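Local atomic coordinates of 3-deoxy-d-manno-octulosonic-acid transferase (Acinetobacter baumannii, PDB entry 4BFC), a protein that probably transfers Kdo (3-deoxy-D-manno-octulosonic acid) from CMP-Kdo to a lipid A precursor, this C-terminal domain being the one that binds CMP-Kdo. Residues Q43-E54 with L128-N139; P156-F164 with V179-V188. All coordinates share one frame; numbering follows the deposited sequence. Where two conformers were deposited one is given.

Contact 1. Residues Q43-E54 with L128-N139; sequences QVVTIASTHAPE and LSQVCFVGGSLN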
# COMPACT_ATOMS: atom_id res chain seq x y z
N GLN A 43 -4.58 17.03 27.84
CA GLN A 43 -5.39 15.87 27.41
C GLN A 43 -5.00 15.56 25.97
O GLN A 43 -5.29 16.33 25.06
CB GLN A 43 -6.87 16.15 27.50
CG GLN A 43 -7.33 16.28 28.92
CD GLN A 43 -8.78 16.72 28.99
OE1 GLN A 43 -9.22 17.63 28.28
NE2 GLN A 43 -9.54 16.04 29.82
N VAL A 44 -4.33 14.40 25.82
CA VAL A 44 -3.76 14.02 24.50
C VAL A 44 -4.73 13.10 23.75
O VAL A 44 -5.07 12.00 24.28
CB VAL A 44 -2.45 13.28 24.68
CG1 VAL A 44 -1.87 12.89 23.30
CG2 VAL A 44 -1.48 14.24 25.41
N VAL A 45 -5.19 13.58 22.60
CA VAL A 45 -6.11 12.81 21.72
C VAL A 45 -5.32 12.49 20.44
O VAL A 45 -4.71 13.43 19.88
CB VAL A 45 -7.45 13.56 21.48
CG1 VAL A 45 -8.04 13.97 22.84
CG2 VAL A 45 -7.36 14.80 20.59
N THR A 46 -5.44 11.25 19.97
CA THR A 46 -4.57 10.89 18.83
C THR A 46 -5.37 10.36 17.64
O THR A 46 -6.27 9.45 17.84
CB THR A 46 -3.56 9.87 19.36
OG1 THR A 46 -2.68 10.54 20.26
CG2 THR A 46 -2.68 9.19 18.25
N ILE A 47 -5.12 10.82 16.42
CA ILE A 47 -5.69 10.20 15.25
C ILE A 47 -4.53 9.46 14.55
O ILE A 47 -3.52 10.07 14.18
CB ILE A 47 -6.43 11.11 14.26
CG1 ILE A 47 -5.50 12.20 13.70
CG2 ILE A 47 -7.62 11.79 14.96
CD1 ILE A 47 -6.16 13.24 12.80
N ALA A 48 -4.71 8.17 14.45
CA ALA A 48 -3.58 7.26 14.10
C ALA A 48 -3.86 6.53 12.83
O ALA A 48 -4.98 6.08 12.58
CB ALA A 48 -3.35 6.27 15.23
N SER A 49 -2.81 6.39 12.01
CA SER A 49 -2.96 5.70 10.71
C SER A 49 -4.06 6.28 9.82
O SER A 49 -4.87 5.55 9.22
CB SER A 49 -3.13 4.20 10.91
OG SER A 49 -1.99 3.69 11.56
N THR A 50 -4.09 7.59 9.72
CA THR A 50 -5.14 8.30 9.02
C THR A 50 -4.88 8.33 7.52
O THR A 50 -3.74 8.27 7.03
CB THR A 50 -5.30 9.75 9.53
OG1 THR A 50 -4.03 10.40 9.54
CG2 THR A 50 -5.89 9.74 10.97
N HIS A 51 -6.00 8.43 6.80
CA HIS A 51 -6.09 8.67 5.34
C HIS A 51 -6.94 9.88 5.06
O HIS A 51 -7.81 10.21 5.90
CB HIS A 51 -6.81 7.49 4.66
CG HIS A 51 -6.13 6.14 4.79
ND1 HIS A 51 -5.89 5.36 3.71
CD2 HIS A 51 -5.64 5.45 5.90
CE1 HIS A 51 -5.34 4.18 4.15
NE2 HIS A 51 -5.18 4.26 5.46
N ALA A 52 -6.79 10.49 3.87
CA ALA A 52 -7.67 11.59 3.43
C ALA A 52 -9.08 11.00 3.32
O ALA A 52 -9.25 9.88 2.81
CB ALA A 52 -7.25 12.14 2.10
N PRO A 53 -10.12 11.72 3.76
CA PRO A 53 -10.21 13.11 4.27
C PRO A 53 -10.32 13.12 5.81
O PRO A 53 -10.79 14.11 6.41
CB PRO A 53 -11.53 13.58 3.65
CG PRO A 53 -12.37 12.38 3.78
CD PRO A 53 -11.47 11.19 3.47
N GLU A 54 -9.85 12.07 6.44
CA GLU A 54 -10.01 11.90 7.92
C GLU A 54 -9.33 13.03 8.73
O GLU A 54 -9.89 13.47 9.73
CB GLU A 54 -9.49 10.57 8.40
CG GLU A 54 -10.23 9.37 7.84
CD GLU A 54 -9.67 8.04 8.33
OE1 GLU A 54 -8.40 7.88 8.37
OE2 GLU A 54 -10.46 7.16 8.73
N LEU A 128 1.35 7.73 24.75
CA LEU A 128 1.15 9.10 25.26
C LEU A 128 -0.32 9.54 25.25
O LEU A 128 -0.67 10.66 25.72
CB LEU A 128 2.05 10.11 24.52
CG LEU A 128 3.57 9.94 24.77
CD1 LEU A 128 4.33 10.92 23.90
CD2 LEU A 128 3.88 10.21 26.24
N SER A 129 -1.22 8.70 24.70
CA SER A 129 -2.56 9.17 24.40
C SER A 129 -3.54 8.87 25.57
O SER A 129 -3.45 7.79 26.24
CB SER A 129 -3.08 8.40 23.17
OG SER A 129 -2.21 8.56 22.03
N GLN A 130 -4.51 9.78 25.75
CA GLN A 130 -5.67 9.55 26.63
C GLN A 130 -6.78 8.80 25.90
O GLN A 130 -7.46 7.95 26.50
CB GLN A 130 -6.22 10.84 27.26
CG GLN A 130 -5.53 11.23 28.54
CD GLN A 130 -4.09 11.54 28.34
OE1 GLN A 130 -3.73 12.66 27.91
NE2 GLN A 130 -3.24 10.57 28.63
N VAL A 131 -6.97 9.16 24.62
CA VAL A 131 -7.93 8.46 23.78
C VAL A 131 -7.34 8.47 22.37
O VAL A 131 -6.50 9.34 22.03
CB VAL A 131 -9.36 9.13 23.70
CG1 VAL A 131 -10.11 9.09 25.05
CG2 VAL A 131 -9.29 10.57 23.18
N CYS A 132 -7.86 7.58 21.54
CA CYS A 132 -7.43 7.57 20.17
C CYS A 132 -8.54 7.21 19.19
O CYS A 132 -9.63 6.76 19.57
CB CYS A 132 -6.20 6.64 20.00
SG CYS A 132 -6.63 4.89 19.88
N PHE A 133 -8.28 7.50 17.93
CA PHE A 133 -9.05 7.05 16.79
C PHE A 133 -8.09 6.36 15.78
O PHE A 133 -7.08 6.92 15.42
CB PHE A 133 -9.65 8.27 16.11
CG PHE A 133 -10.22 8.03 14.73
CD1 PHE A 133 -11.46 7.39 14.48
CD2 PHE A 133 -9.41 8.31 13.60
CE1 PHE A 133 -11.91 7.19 13.17
CE2 PHE A 133 -9.85 8.09 12.28
CZ PHE A 133 -11.15 7.54 12.05
N VAL A 134 -8.47 5.16 15.36
CA VAL A 134 -7.69 4.38 14.37
C VAL A 134 -8.32 4.54 13.01
O VAL A 134 -9.47 4.13 12.76
CB VAL A 134 -7.54 2.88 14.77
CG1 VAL A 134 -6.73 2.15 13.64
CG2 VAL A 134 -6.81 2.79 16.12
N GLY A 135 -7.54 5.15 12.12
CA GLY A 135 -8.00 5.60 10.80
C GLY A 135 -8.06 4.55 9.69
O GLY A 135 -8.02 3.31 9.89
N GLY A 136 -8.16 5.05 8.47
CA GLY A 136 -8.50 4.12 7.40
C GLY A 136 -9.95 3.64 7.49
O GLY A 136 -10.33 2.70 6.79
N SER A 137 -10.77 4.30 8.31
CA SER A 137 -12.06 3.72 8.72
C SER A 137 -13.26 4.68 8.52
O SER A 137 -14.39 4.18 8.58
CB SER A 137 -12.02 3.18 10.17
OG SER A 137 -11.71 4.24 11.14
N LEU A 138 -12.96 5.98 8.34
CA LEU A 138 -13.95 7.00 7.88
C LEU A 138 -13.88 7.29 6.39
O LEU A 138 -14.88 7.72 5.82
CB LEU A 138 -13.89 8.28 8.73
CG LEU A 138 -14.39 8.25 10.16
CD1 LEU A 138 -13.92 9.53 10.84
CD2 LEU A 138 -15.91 8.17 10.10
N ASN A 139 -12.71 7.10 5.73
CA ASN A 139 -12.66 7.22 4.31
C ASN A 139 -13.44 6.16 3.57
O ASN A 139 -13.96 5.20 4.17
CB ASN A 139 -11.19 7.30 3.82
CG ASN A 139 -10.38 6.11 4.23
OD1 ASN A 139 -10.40 5.66 5.40
ND2 ASN A 139 -9.67 5.55 3.27
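The carboxylate of E54 reaches into the G135-L138 turn and takes up the backbone N-H groups of G136, S137 and L138. OE2 accepts from S137 N on its syn side and from L138 N on its anti side. OE1 receives G136 N at 2.8 Å on its syn side and, on the anti side, H51 N, so four N-H groups fix the carboxylate's rotation and probably stabilise its charge. Glycine suits 135 because a CB would run into E54 OE1 and S49 O; at the positive phi of G136 (70°) a side chain would jam against the preceding carbonyl O. The ring edge of F133 meets the same carboxylate, CZ 3.4 Å from OE2. This turn follows strand 131-134, which pairs in parallel with 43-48 at the middle of a Rossmann-like sheet, the expected core of a GT-B C-terminal domain. V45 CG1 lies 3.6 Å from V131 CG2 on one face, and I47 and F133 continue that face, against W192 of helix 185-197. On the other face T46 OG1 donates to S129 OG at 2.7 Å, the latter also bonded to W125 O. Within the turn, S137 OG donates to V134 O, while H51 NE2 bonds H145 NE2 near a bound sulfate.

Contact 2. Residues P156-F164 with V179-V188; sequences PTVVGPRYF and VLIAQDAQQV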
# COMPACT_ATOMS: atom_id res chain seq x y z
N PRO A 156 -8.39 3.97 25.36
CA PRO A 156 -9.74 3.92 24.76
C PRO A 156 -9.73 4.23 23.26
O PRO A 156 -9.10 5.20 22.82
CB PRO A 156 -10.52 4.96 25.54
CG PRO A 156 -9.74 5.21 26.78
CD PRO A 156 -8.32 4.94 26.48
N THR A 157 -10.37 3.36 22.45
CA THR A 157 -10.18 3.37 20.97
C THR A 157 -11.49 3.55 20.20
O THR A 157 -12.50 2.88 20.48
CB THR A 157 -9.46 2.08 20.50
OG1 THR A 157 -8.19 2.02 21.17
CG2 THR A 157 -9.22 2.05 18.92
N VAL A 158 -11.50 4.50 19.29
CA VAL A 158 -12.62 4.72 18.38
C VAL A 158 -12.24 4.33 16.97
O VAL A 158 -11.11 4.61 16.55
CB VAL A 158 -13.05 6.21 18.41
CG1 VAL A 158 -14.26 6.50 17.53
CG2 VAL A 158 -13.22 6.75 19.86
N VAL A 159 -13.13 3.66 16.24
CA VAL A 159 -12.99 3.46 14.80
C VAL A 159 -14.23 3.94 14.07
O VAL A 159 -15.31 4.03 14.68
CB VAL A 159 -12.63 1.98 14.41
CG1 VAL A 159 -11.29 1.59 15.02
CG2 VAL A 159 -13.75 1.02 14.80
N GLY A 160 -14.08 4.30 12.80
CA GLY A 160 -15.18 4.55 11.90
C GLY A 160 -15.85 3.24 11.50
O GLY A 160 -15.40 2.17 11.89
N PRO A 161 -16.90 3.35 10.65
CA PRO A 161 -17.73 2.17 10.35
C PRO A 161 -17.11 1.25 9.31
O PRO A 161 -17.47 0.04 9.25
CB PRO A 161 -19.03 2.78 9.80
CG PRO A 161 -18.82 4.23 9.67
CD PRO A 161 -17.43 4.59 10.10
N ARG A 162 -16.15 1.80 8.54
CA ARG A 162 -15.48 0.99 7.46
C ARG A 162 -14.19 0.30 7.94
O ARG A 162 -13.08 0.79 7.70
CB ARG A 162 -15.38 1.80 6.19
CG ARG A 162 -16.77 2.01 5.54
CD ARG A 162 -16.75 3.22 4.64
NE ARG A 162 -16.58 4.55 5.28
CZ ARG A 162 -17.56 5.25 5.85
NH1 ARG A 162 -18.78 4.71 5.89
NH2 ARG A 162 -17.35 6.47 6.43
N TYR A 163 -14.38 -0.81 8.65
CA TYR A 163 -13.29 -1.53 9.32
C TYR A 163 -13.14 -2.96 8.83
O TYR A 163 -12.60 -3.77 9.50
CB TYR A 163 -13.43 -1.46 10.85
CG TYR A 163 -14.73 -2.04 11.38
CD1 TYR A 163 -14.87 -3.41 11.57
CD2 TYR A 163 -15.82 -1.19 11.69
CE1 TYR A 163 -16.07 -3.92 12.06
CE2 TYR A 163 -17.01 -1.71 12.18
CZ TYR A 163 -17.10 -3.07 12.38
OH TYR A 163 -18.26 -3.61 12.85
N PHE A 164 -13.65 -3.23 7.65
CA PHE A 164 -13.84 -4.63 7.14
C PHE A 164 -12.55 -5.41 6.94
O PHE A 164 -12.55 -6.68 7.03
CB PHE A 164 -14.70 -4.61 5.88
CG PHE A 164 -14.24 -3.64 4.85
CD1 PHE A 164 -13.18 -3.98 3.95
CD2 PHE A 164 -14.83 -2.39 4.76
CE1 PHE A 164 -12.79 -3.07 2.98
CE2 PHE A 164 -14.43 -1.48 3.78
CZ PHE A 164 -13.41 -1.84 2.91
N VAL A 179 -14.74 -1.39 22.37
CA VAL A 179 -14.30 -0.46 21.31
C VAL A 179 -15.49 0.42 20.92
O VAL A 179 -16.67 -0.02 20.94
CB VAL A 179 -13.77 -1.22 20.07
CG1 VAL A 179 -14.90 -1.91 19.29
CG2 VAL A 179 -13.01 -0.24 19.14
N LEU A 180 -15.21 1.67 20.62
CA LEU A 180 -16.24 2.61 20.27
C LEU A 180 -16.32 2.84 18.78
O LEU A 180 -15.33 3.13 18.07
CB LEU A 180 -16.05 3.95 21.03
CG LEU A 180 -16.03 3.69 22.56
CD1 LEU A 180 -15.31 4.83 23.27
CD2 LEU A 180 -17.42 3.59 23.09
N ILE A 181 -17.52 2.69 18.24
CA ILE A 181 -17.73 2.94 16.83
C ILE A 181 -18.36 4.32 16.52
O ILE A 181 -19.47 4.69 16.99
CB ILE A 181 -18.58 1.79 16.19
CG1 ILE A 181 -18.00 0.45 16.61
CG2 ILE A 181 -18.68 2.00 14.70
CD1 ILE A 181 -16.68 0.08 15.92
N ALA A 182 -17.60 5.14 15.80
CA ALA A 182 -18.09 6.42 15.28
C ALA A 182 -18.70 6.38 13.90
O ALA A 182 -18.11 5.89 12.94
CB ALA A 182 -17.04 7.52 15.34
N GLN A 183 -19.84 7.01 13.70
CA GLN A 183 -20.38 7.10 12.34
C GLN A 183 -19.77 8.20 11.45
O GLN A 183 -19.77 8.07 10.21
CB GLN A 183 -21.97 7.21 12.37
CG GLN A 183 -22.64 5.99 13.01
CD GLN A 183 -22.30 4.69 12.31
OE1 GLN A 183 -21.93 3.71 12.94
NE2 GLN A 183 -22.40 4.69 10.99
N ASP A 184 -19.23 9.27 12.05
CA ASP A 184 -18.63 10.39 11.33
C ASP A 184 -17.64 11.13 12.28
O ASP A 184 -17.52 10.72 13.44
CB ASP A 184 -19.64 11.37 10.72
CG ASP A 184 -20.63 11.92 11.77
OD1 ASP A 184 -20.31 11.98 12.98
OD2 ASP A 184 -21.73 12.27 11.34
N ALA A 185 -16.94 12.11 11.72
CA ALA A 185 -15.86 12.86 12.41
C ALA A 185 -16.42 13.60 13.63
O ALA A 185 -15.81 13.59 14.72
CB ALA A 185 -15.20 13.81 11.46
N GLN A 186 -17.63 14.14 13.47
CA GLN A 186 -18.30 14.77 14.65
C GLN A 186 -18.49 13.79 15.80
O GLN A 186 -18.24 14.14 16.98
CB GLN A 186 -19.58 15.52 14.22
CG GLN A 186 -20.01 16.68 15.13
CD GLN A 186 -18.99 17.80 15.35
OE1 GLN A 186 -18.66 18.59 14.44
NE2 GLN A 186 -18.54 17.94 16.60
N GLN A 187 -18.94 12.57 15.50
CA GLN A 187 -19.11 11.56 16.50
C GLN A 187 -17.79 11.10 17.11
O GLN A 187 -17.78 10.77 18.27
CB GLN A 187 -20.00 10.41 16.04
CG GLN A 187 -20.32 9.48 17.22
CD GLN A 187 -21.32 8.43 16.85
OE1 GLN A 187 -21.50 8.09 15.67
NE2 GLN A 187 -21.99 7.88 17.87
N VAL A 188 -16.68 11.05 16.34
CA VAL A 188 -15.40 10.77 16.99
C VAL A 188 -15.08 11.81 18.07
O VAL A 188 -14.65 11.45 19.16
CB VAL A 188 -14.22 10.85 15.98
CG1 VAL A 188 -12.89 10.76 16.70
CG2 VAL A 188 -14.35 9.76 14.91
O HOH W 1 -19.15 8.39 7.52
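Three backbone hydrogen bonds, L180 N to T157 O, V159 N to L180 O and A182 N to V159 O (3.0, 2.9 and 2.8 Å), pair strands 157-159 and 180-181 in parallel. The side chains then sort onto two faces. On one, V158 CG1, set opposite the backbone N (chi1 -177°), touches A182 CB at 3.7 Å and V188 CG2 of the following helix, while CG2 rests on L180 CB; branched valine fills the space between strand and helix, and the small side chain of A182 lets V158 CG1 sit against its CB. On the other face I181 folds back at chi2 (-74°), which carries CD1 to V159 CG2 at 3.3 Å, a tight carbon contact, and to CE2 of the Y163 ring, the two side chains crossing at about a right angle. Y163 OH bonds D171. Past the strands P161 lays CD 3.2 Å from A182 O, and a water at the edge of the R162 guanidinium joins NH2 to Q183 O. D184 OD1 then accepts Q187 N as N-cap of helix 185-197, and Q187 OE1 returns to take Q183 N at 2.8 Å. Strands 157-159 and 180-181 are the two strands of a beta-alpha-beta crossover through helix 167-175, which packs against V179 and Y163; I191 of helix 185-197 lies against V158 and L180, and strand 131-134 pairs with 157-159 on the side away from 180-181.

Overall arrangement
Both contacts are parallel pairings in one sheet, sharing no strand but joined because 131-134 and 157-159 are neighbours. Contact 1 lies at the domain's heart, about 4 Å from the chain centre, and is largely buried; contact 2, about 11 Å out, includes the outermost strand 180-181 and is only partly buried. Their chemistry follows: contact 1 ends in a carboxylate gripped by backbone N-H groups, whereas contact 2 relies on aliphatic packing and ends in a helix cap and a water bridge. Helix 185-197 covers side chains of both. At the strand ends the two are stitched together by L138 O with R162 NH2 and by S137 OG with G160 N, both probable hydrogen bonds.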